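PDB 2XDH: cohesin from Archaeoglobus fulgidus, which is the cohesin module of a longer, non-cellulosomal archaeal protein and, as in related cohesins, probably mediates protein attachment by binding dockerin modules. Local coordinates for residues 130-133 and 139-142; 41-46 and 147-152; 68-73 and 83-88. One frame throughout, in Å; residues are numbered along the deposited sequence.

Overall arrangement
The three contacts illustrate how a β-sandwich is held together at its core and away from it. Interaction 2 joins residues more than 100 positions apart, and both interaction 3 and then interaction 1 fall between its two segments in the sequence. Interaction 3 lies deepest, its centre about 6 Å from the chain centre. That centre is about 16 Å from the centre of interaction 2, which it touches where strands 43-50 and 82-91 pair, and about 15 Å from that of interaction 1. Interactions 1 and 2 lie on opposite sides of the chain centre, their centres about 27 Å apart, yet neighbouring strands 123-134 and 142-151 link them. Together they join the two layers and one surface turn of a single cohesin domain.

Interaction 1 (130-133 and 139-142); sequences IEIY and SVKV
Ile-132 and Val-142 reach toward each other tip to tip, Ile-132 CD1 meeting Val-142 CG1 at 3.7 Å. The isoleucine turns CG1 away from its backbone N (chi1 174°), which carries the CD1 branch out to this methyl, while CG2 reaches across to Val-140 O at 3.3 Å and lies beside the Val-142 methyls. Val-140 is approached differently: it crosses the isoleucine at a slant, its CB against Ile-132 CG1. Further back along the strand, Ile-130 brings its CG2 methyl to within 3.9 Å of Val-142 CG2, so Val-142, in the one of its two conformers described here, is touched by two isoleucines from the same strand. At the other end the Tyr-133 ring lies beside Ser-139, with Ser-139 OG coming obliquely to Tyr-133 CE1 at 3.5 Å, and Val-140 CG2 rests on the tyrosine backbone. The main chains are tied by one hydrogen bond, Val-140 N to Ile-132 O, 3.0 Å long and fairly straight at 163°, beside a single bridge between Tyr-133 and Ser-139. Strand 17-38 supports 130-133 as well, Ile-132 leaning on Val-30 and Ile-130 on Leu-35. With an alanine at Ile-132, Val-140 CB and Val-142 CG1 would probably lose their aliphatic partner, opening a gap between strand and loop. The intervening turn carries Asp-136, an observed magnesium-binding residue of this protein, although no magnesium is bound to this chain in this model. The chemistry is that of aliphatic contacts backed by one backbone bond, a combination consistent with fixing the base of that turn.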
# COMPACT_ATOMS: atom_id res chain seq x y z
N ILE A 130 12.14 16.88 -11.54
CA ILE A 130 10.95 16.05 -11.24
C ILE A 130 10.19 16.55 -10.00
O ILE A 130 10.79 16.88 -8.98
CB ILE A 130 11.35 14.58 -11.09
CG1 ILE A 130 11.74 14.02 -12.46
CG2 ILE A 130 10.22 13.77 -10.49
CD1 ILE A 130 12.59 12.84 -12.35
N GLU A 131 8.87 16.63 -10.12
CA GLU A 131 8.01 16.93 -8.98
C GLU A 131 6.89 15.90 -9.00
O GLU A 131 6.12 15.85 -9.95
CB GLU A 131 7.46 18.34 -9.11
CG GLU A 131 8.56 19.38 -9.35
CD GLU A 131 8.00 20.79 -9.54
OE1 GLU A 131 6.82 20.91 -9.91
OE2 GLU A 131 8.75 21.76 -9.32
N ILE A 132 6.82 15.05 -7.99
CA ILE A 132 5.84 13.98 -8.06
C ILE A 132 5.15 13.79 -6.71
O ILE A 132 5.81 13.83 -5.68
CB ILE A 132 6.52 12.69 -8.57
CG1 ILE A 132 5.57 11.49 -8.53
CG2 ILE A 132 7.77 12.41 -7.76
CD1 ILE A 132 6.13 10.28 -9.24
N TYR A 133 3.83 13.63 -6.74
CA TYR A 133 3.02 13.51 -5.52
C TYR A 133 2.00 12.39 -5.67
O TYR A 133 1.51 12.13 -6.76
CB TYR A 133 2.25 14.81 -5.26
CG TYR A 133 3.15 15.99 -5.00
CD1 TYR A 133 3.56 16.31 -3.72
CD2 TYR A 133 3.61 16.77 -6.05
CE1 TYR A 133 4.40 17.38 -3.48
CE2 TYR A 133 4.44 17.86 -5.83
CZ TYR A 133 4.84 18.15 -4.54
OH TYR A 133 5.67 19.22 -4.30
N SER A 139 4.68 13.88 -1.07
CA SER A 139 5.83 13.79 -1.98
C SER A 139 6.25 12.35 -2.15
O SER A 139 6.31 11.60 -1.19
CB SER A 139 7.04 14.58 -1.42
OG SER A 139 6.73 15.95 -1.34
N VAL A 140 6.54 11.96 -3.39
CA VAL A 140 6.91 10.60 -3.69
C VAL A 140 8.40 10.61 -3.99
O VAL A 140 8.85 11.44 -4.77
CB VAL A 140 6.14 10.07 -4.92
CG1 VAL A 140 6.66 8.67 -5.35
CG2 VAL A 140 4.64 10.02 -4.62
N LYS A 141 9.15 9.71 -3.37
CA LYS A 141 10.57 9.56 -3.70
C LYS A 141 10.66 8.74 -4.97
O LYS A 141 10.03 7.69 -5.08
CB LYS A 141 11.31 8.83 -2.58
CG LYS A 141 11.22 9.50 -1.22
CD LYS A 141 11.81 10.91 -1.22
CE LYS A 141 11.63 11.56 0.16
NZ LYS A 141 10.17 11.76 0.45
N VAL A 142 11.43 9.23 -5.92
CA VAL A 142 11.63 8.53 -7.16
C VAL A 142 13.11 8.46 -7.50
O VAL A 142 13.91 9.31 -7.10
CB VAL A 142 10.90 9.23 -8.31
CG1 VAL A 142 9.41 8.96 -8.21
CG2 VAL A 142 11.19 10.71 -8.27

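Interaction 2 (41-46 and 147-152); sequences NVLEVE and GTFRIV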
# COMPACT_ATOMS: atom_id res chain seq x y z
N ASN A 41 20.74 17.72 -29.68
CA ASN A 41 20.57 18.53 -30.89
C ASN A 41 20.29 17.72 -32.14
O ASN A 41 19.71 18.22 -33.10
CB ASN A 41 21.81 19.38 -31.15
CG ASN A 41 21.89 20.59 -30.25
OD1 ASN A 41 20.86 21.14 -29.84
ND2 ASN A 41 23.11 21.02 -29.93
N VAL A 42 20.72 16.46 -32.14
CA VAL A 42 20.50 15.59 -33.29
C VAL A 42 19.05 15.14 -33.41
O VAL A 42 18.66 14.55 -34.41
CB VAL A 42 21.42 14.35 -33.27
CG1 VAL A 42 22.87 14.77 -33.48
CG2 VAL A 42 21.26 13.59 -31.97
N LEU A 43 18.26 15.42 -32.37
CA LEU A 43 16.84 15.07 -32.40
C LEU A 43 15.94 16.30 -32.49
O LEU A 43 16.27 17.39 -32.01
CB LEU A 43 16.47 14.24 -31.17
CG LEU A 43 17.13 12.86 -31.05
CD1 LEU A 43 16.55 12.10 -29.86
CD2 LEU A 43 16.94 12.05 -32.32
N GLU A 44 14.79 16.11 -33.13
CA GLU A 44 13.81 17.17 -33.24
C GLU A 44 12.45 16.60 -32.90
O GLU A 44 12.06 15.56 -33.43
CB GLU A 44 13.80 17.72 -34.67
CG GLU A 44 12.50 18.38 -35.04
CD GLU A 44 12.59 19.06 -36.38
OE1 GLU A 44 13.73 19.30 -36.82
OE2 GLU A 44 11.53 19.33 -36.98
N VAL A 45 11.72 17.29 -32.03
CA VAL A 45 10.45 16.78 -31.54
C VAL A 45 9.34 17.00 -32.57
O VAL A 45 9.12 18.12 -33.02
CB VAL A 45 10.05 17.44 -30.20
CG1 VAL A 45 8.63 17.07 -29.80
CG2 VAL A 45 11.04 17.05 -29.10
N GLU A 46 8.65 15.91 -32.94
CA GLU A 46 7.53 15.98 -33.87
C GLU A 46 6.18 15.88 -33.14
O GLU A 46 5.18 16.48 -33.56
CB GLU A 46 7.63 14.87 -34.93
CG GLU A 46 8.93 14.87 -35.74
CD GLU A 46 8.95 15.90 -36.86
OE1 GLU A 46 10.06 16.28 -37.28
OE2 GLU A 46 7.87 16.32 -37.33
N GLY A 147 17.92 8.09 -20.76
CA GLY A 147 17.93 7.25 -21.94
C GLY A 147 19.17 7.59 -22.72
O GLY A 147 19.84 8.57 -22.43
N THR A 148 19.46 6.78 -23.73
CA THR A 148 20.64 7.01 -24.55
C THR A 148 20.22 6.90 -26.02
O THR A 148 19.50 5.98 -26.40
CB THR A 148 21.71 5.96 -24.26
OG1 THR A 148 22.01 5.97 -22.85
CG2 THR A 148 22.98 6.21 -25.06
N PHE A 149 20.65 7.85 -26.84
CA PHE A 149 20.32 7.78 -28.25
C PHE A 149 21.56 7.83 -29.13
O PHE A 149 22.46 8.63 -28.88
CB PHE A 149 19.38 8.90 -28.68
CG PHE A 149 19.28 9.03 -30.17
CD1 PHE A 149 18.40 8.24 -30.88
CD2 PHE A 149 20.11 9.89 -30.86
CE1 PHE A 149 18.33 8.33 -32.26
CE2 PHE A 149 20.05 9.98 -32.24
CZ PHE A 149 19.15 9.20 -32.94
N ARG A 150 21.60 6.97 -30.15
CA ARG A 150 22.73 6.93 -31.08
C ARG A 150 22.26 6.96 -32.54
O ARG A 150 21.29 6.30 -32.90
CB ARG A 150 23.59 5.68 -30.87
CG ARG A 150 24.51 5.74 -29.67
CD ARG A 150 25.81 4.98 -29.92
NE ARG A 150 25.57 3.62 -30.42
CZ ARG A 150 26.10 3.12 -31.53
NH1 ARG A 150 26.92 3.87 -32.26
NH2 ARG A 150 25.83 1.88 -31.91
N ILE A 151 22.97 7.70 -33.38
CA ILE A 151 22.72 7.61 -34.81
C ILE A 151 23.39 6.35 -35.35
O ILE A 151 24.57 6.11 -35.09
CB ILE A 151 23.22 8.84 -35.56
CG1 ILE A 151 22.58 10.10 -34.98
CG2 ILE A 151 22.90 8.72 -37.04
CD1 ILE A 151 23.03 11.33 -35.69
N VAL A 152 22.63 5.57 -36.11
CA VAL A 152 23.04 4.22 -36.50
C VAL A 152 22.61 3.95 -37.95
O VAL A 152 21.75 4.65 -38.48
CB VAL A 152 22.39 3.21 -35.52
CG1 VAL A 152 21.69 2.08 -36.26
CG2 VAL A 152 23.42 2.70 -34.51
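Within 147-152, Phe-149 is the first residue to meet 41-46, its ring receiving both Leu-43 and Val-42. Leu-43 comes over one face: CD2 sits 3.6 Å above the Phe-149 ring plane, offset toward the rim, and forms a CH-pi contact 3.8 Å from the centroid and 17° off the normal. The other methyl, CD1, extends to the ring's root at CG. Val-42 CG2 arrives obliquely instead, 3.8 Å from Phe-149 CE2, so Leu-43 covers the face while Val-42 comes in beside CE2 and CD2. The aromatic group is directed at them because CG stands opposite the backbone N (chi1 167°), and Val-91 of strand 82-91 adds a further side-chain contact. The side chain of Arg-150 leaves the backbone away from 41-46, touching Arg-120 and Ser-122 in the loop before strand 123-134, in keeping with the alternation of a β-strand. Ile-151 reaches the contact with the far end of its side chain, CD1 lying 4.1 Å from Val-42 CG1, and Gln-14 touches it from a loop. Val-42 belongs to the loop leading into strand 43-50, and its contacts hold for one of two conformers. No hydrogen bond links the segments, and with Val-42 CA and Ile-151 CA 8.4 Å apart, the backbones are not paired: side chains alone fill the interval. Leu-125 and His-123 of strand 123-134 touch Leu-43 and Val-42 respectively. Inward-pointing apolar side chains meeting without backbone pairing, from segments far apart in sequence, are characteristic of the interior of a β-sandwich, here the jelly-roll fold of cohesins.

Interaction 3 (68-73 and 83-88); sequences IKVGIA and SLFYVK
Val-70 and Phe-85 supply the aromatic part of this contact. A CH-pi interaction sets Val-70 CG2 over one face of the Phe-85 ring, 4.0 Å from the centroid and 20° off the normal, displaced toward the rim so that its nearest ring atom is Phe-85 CZ, 3.7 Å from Val-70 CG2. The second methyl, CG1, lies against CE2 and CD2, and the valine therefore spreads both branches along one side of the ring. Phe-85 places CG between its backbone N and carbonyl carbon (chi1 60°), which holds the ring up against Val-70, and Val-87 CG2 of its own strand meets the ring edge in plane. The remaining contacts are purely aliphatic. Ile-68 and Val-87 approach tip to tip, Ile-68 CD1 touching Val-87 CG1 at 3.8 Å and Val-87 CG2 at 3.9 Å, so one terminal methyl is seated between two branches. Ile-72 and Leu-84 instead cross nearly at right angles, Ile-72 CD1 ending 4.0 Å from Leu-84 CB. Hydrogen bonding between the segments is absent, and even Ile-72 CA and Leu-84 CA stay 8.4 Å apart, a spacing suited to facing sheets rather than paired strands. Backbone geometry contributes indirectly: Leu-84 and Phe-85 both face Val-22 in a classic β bulge, close to a corner in the chain at 84, and each directs its side chain toward 68-73. Strand 67-74 is flanked by strands 17-38 and 58-64, whereas 82-91 lies beside 43-50 and another part of 17-38; Phe-59 touches Val-70, Ile-72 and Phe-85, and Val-48 touches Ile-68 and Phe-85, placing the contact in the core between the two layers.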
# COMPACT_ATOMS: atom_id res chain seq x y z
N ILE A 68 11.53 19.14 -23.06
CA ILE A 68 10.09 18.96 -23.10
C ILE A 68 9.59 18.96 -21.66
O ILE A 68 9.96 18.09 -20.88
CB ILE A 68 9.73 17.62 -23.75
CG1 ILE A 68 10.43 17.50 -25.11
CG2 ILE A 68 8.21 17.48 -23.87
CD1 ILE A 68 10.58 16.07 -25.62
N LYS A 69 8.79 19.95 -21.31
CA LYS A 69 8.17 19.99 -19.99
C LYS A 69 6.84 19.27 -20.08
O LYS A 69 6.01 19.57 -20.94
CB LYS A 69 7.97 21.44 -19.52
CG LYS A 69 9.28 22.20 -19.33
CD LYS A 69 9.08 23.55 -18.66
CE LYS A 69 10.42 24.15 -18.25
NZ LYS A 69 10.30 25.53 -17.69
N VAL A 70 6.64 18.32 -19.18
CA VAL A 70 5.46 17.49 -19.22
C VAL A 70 4.76 17.56 -17.89
O VAL A 70 5.41 17.48 -16.84
CB VAL A 70 5.81 16.01 -19.51
CG1 VAL A 70 4.57 15.13 -19.36
CG2 VAL A 70 6.42 15.88 -20.90
N GLY A 71 3.44 17.72 -17.92
CA GLY A 71 2.66 17.75 -16.71
C GLY A 71 1.56 16.71 -16.83
O GLY A 71 0.86 16.64 -17.85
N ILE A 72 1.42 15.89 -15.80
CA ILE A 72 0.37 14.87 -15.76
C ILE A 72 -0.38 14.97 -14.42
O ILE A 72 0.24 15.03 -13.35
CB ILE A 72 0.96 13.45 -15.87
CG1 ILE A 72 1.60 13.25 -17.25
CG2 ILE A 72 -0.13 12.41 -15.67
CD1 ILE A 72 2.60 12.11 -17.31
N ALA A 73 -1.70 14.98 -14.49
CA ALA A 73 -2.51 14.89 -13.28
C ALA A 73 -3.60 13.84 -13.47
O ALA A 73 -4.23 13.76 -14.52
CB ALA A 73 -3.11 16.24 -12.93
N SER A 83 4.00 3.12 -19.68
CA SER A 83 4.48 4.38 -20.23
C SER A 83 3.64 5.57 -19.75
O SER A 83 2.41 5.48 -19.65
CB SER A 83 4.51 4.32 -21.76
OG SER A 83 3.28 3.83 -22.26
N LEU A 84 4.33 6.66 -19.45
CA LEU A 84 3.71 7.93 -19.08
C LEU A 84 3.45 8.75 -20.33
O LEU A 84 2.44 9.45 -20.43
CB LEU A 84 4.63 8.72 -18.15
CG LEU A 84 4.87 8.07 -16.79
CD1 LEU A 84 5.86 8.91 -15.98
CD2 LEU A 84 3.52 7.95 -16.06
N PHE A 85 4.38 8.69 -21.28
CA PHE A 85 4.19 9.36 -22.56
C PHE A 85 5.22 8.84 -23.55
O PHE A 85 6.15 8.15 -23.17
CB PHE A 85 4.24 10.89 -22.44
CG PHE A 85 5.56 11.44 -21.89
CD1 PHE A 85 6.56 11.87 -22.75
CD2 PHE A 85 5.77 11.55 -20.52
CE1 PHE A 85 7.76 12.39 -22.26
CE2 PHE A 85 6.96 12.07 -20.01
CZ PHE A 85 7.96 12.49 -20.89
N TYR A 86 5.01 9.15 -24.83
CA TYR A 86 5.92 8.76 -25.90
C TYR A 86 6.32 10.05 -26.58
O TYR A 86 5.49 10.95 -26.75
CB TYR A 86 5.20 7.85 -26.92
CG TYR A 86 5.12 6.39 -26.52
CD1 TYR A 86 6.11 5.49 -26.91
CD2 TYR A 86 4.05 5.90 -25.76
CE1 TYR A 86 6.05 4.15 -26.56
CE2 TYR A 86 3.99 4.55 -25.39
CZ TYR A 86 5.00 3.69 -25.79
OH TYR A 86 4.97 2.35 -25.44
N VAL A 87 7.59 10.17 -26.96
CA VAL A 87 7.98 11.31 -27.77
C VAL A 87 8.33 10.82 -29.17
O VAL A 87 9.11 9.89 -29.35
CB VAL A 87 9.16 12.11 -27.15
CG1 VAL A 87 9.50 13.31 -28.02
CG2 VAL A 87 8.79 12.58 -25.75
N LYS A 88 7.71 11.43 -30.18
CA LYS A 88 8.08 11.12 -31.55
C LYS A 88 9.16 12.10 -31.96
O LYS A 88 8.94 13.32 -31.96
CB LYS A 88 6.86 11.22 -32.48
CG LYS A 88 7.15 10.74 -33.89
CD LYS A 88 5.91 10.80 -34.78
CE LYS A 88 6.11 9.97 -36.04
NZ LYS A 88 6.52 8.57 -35.70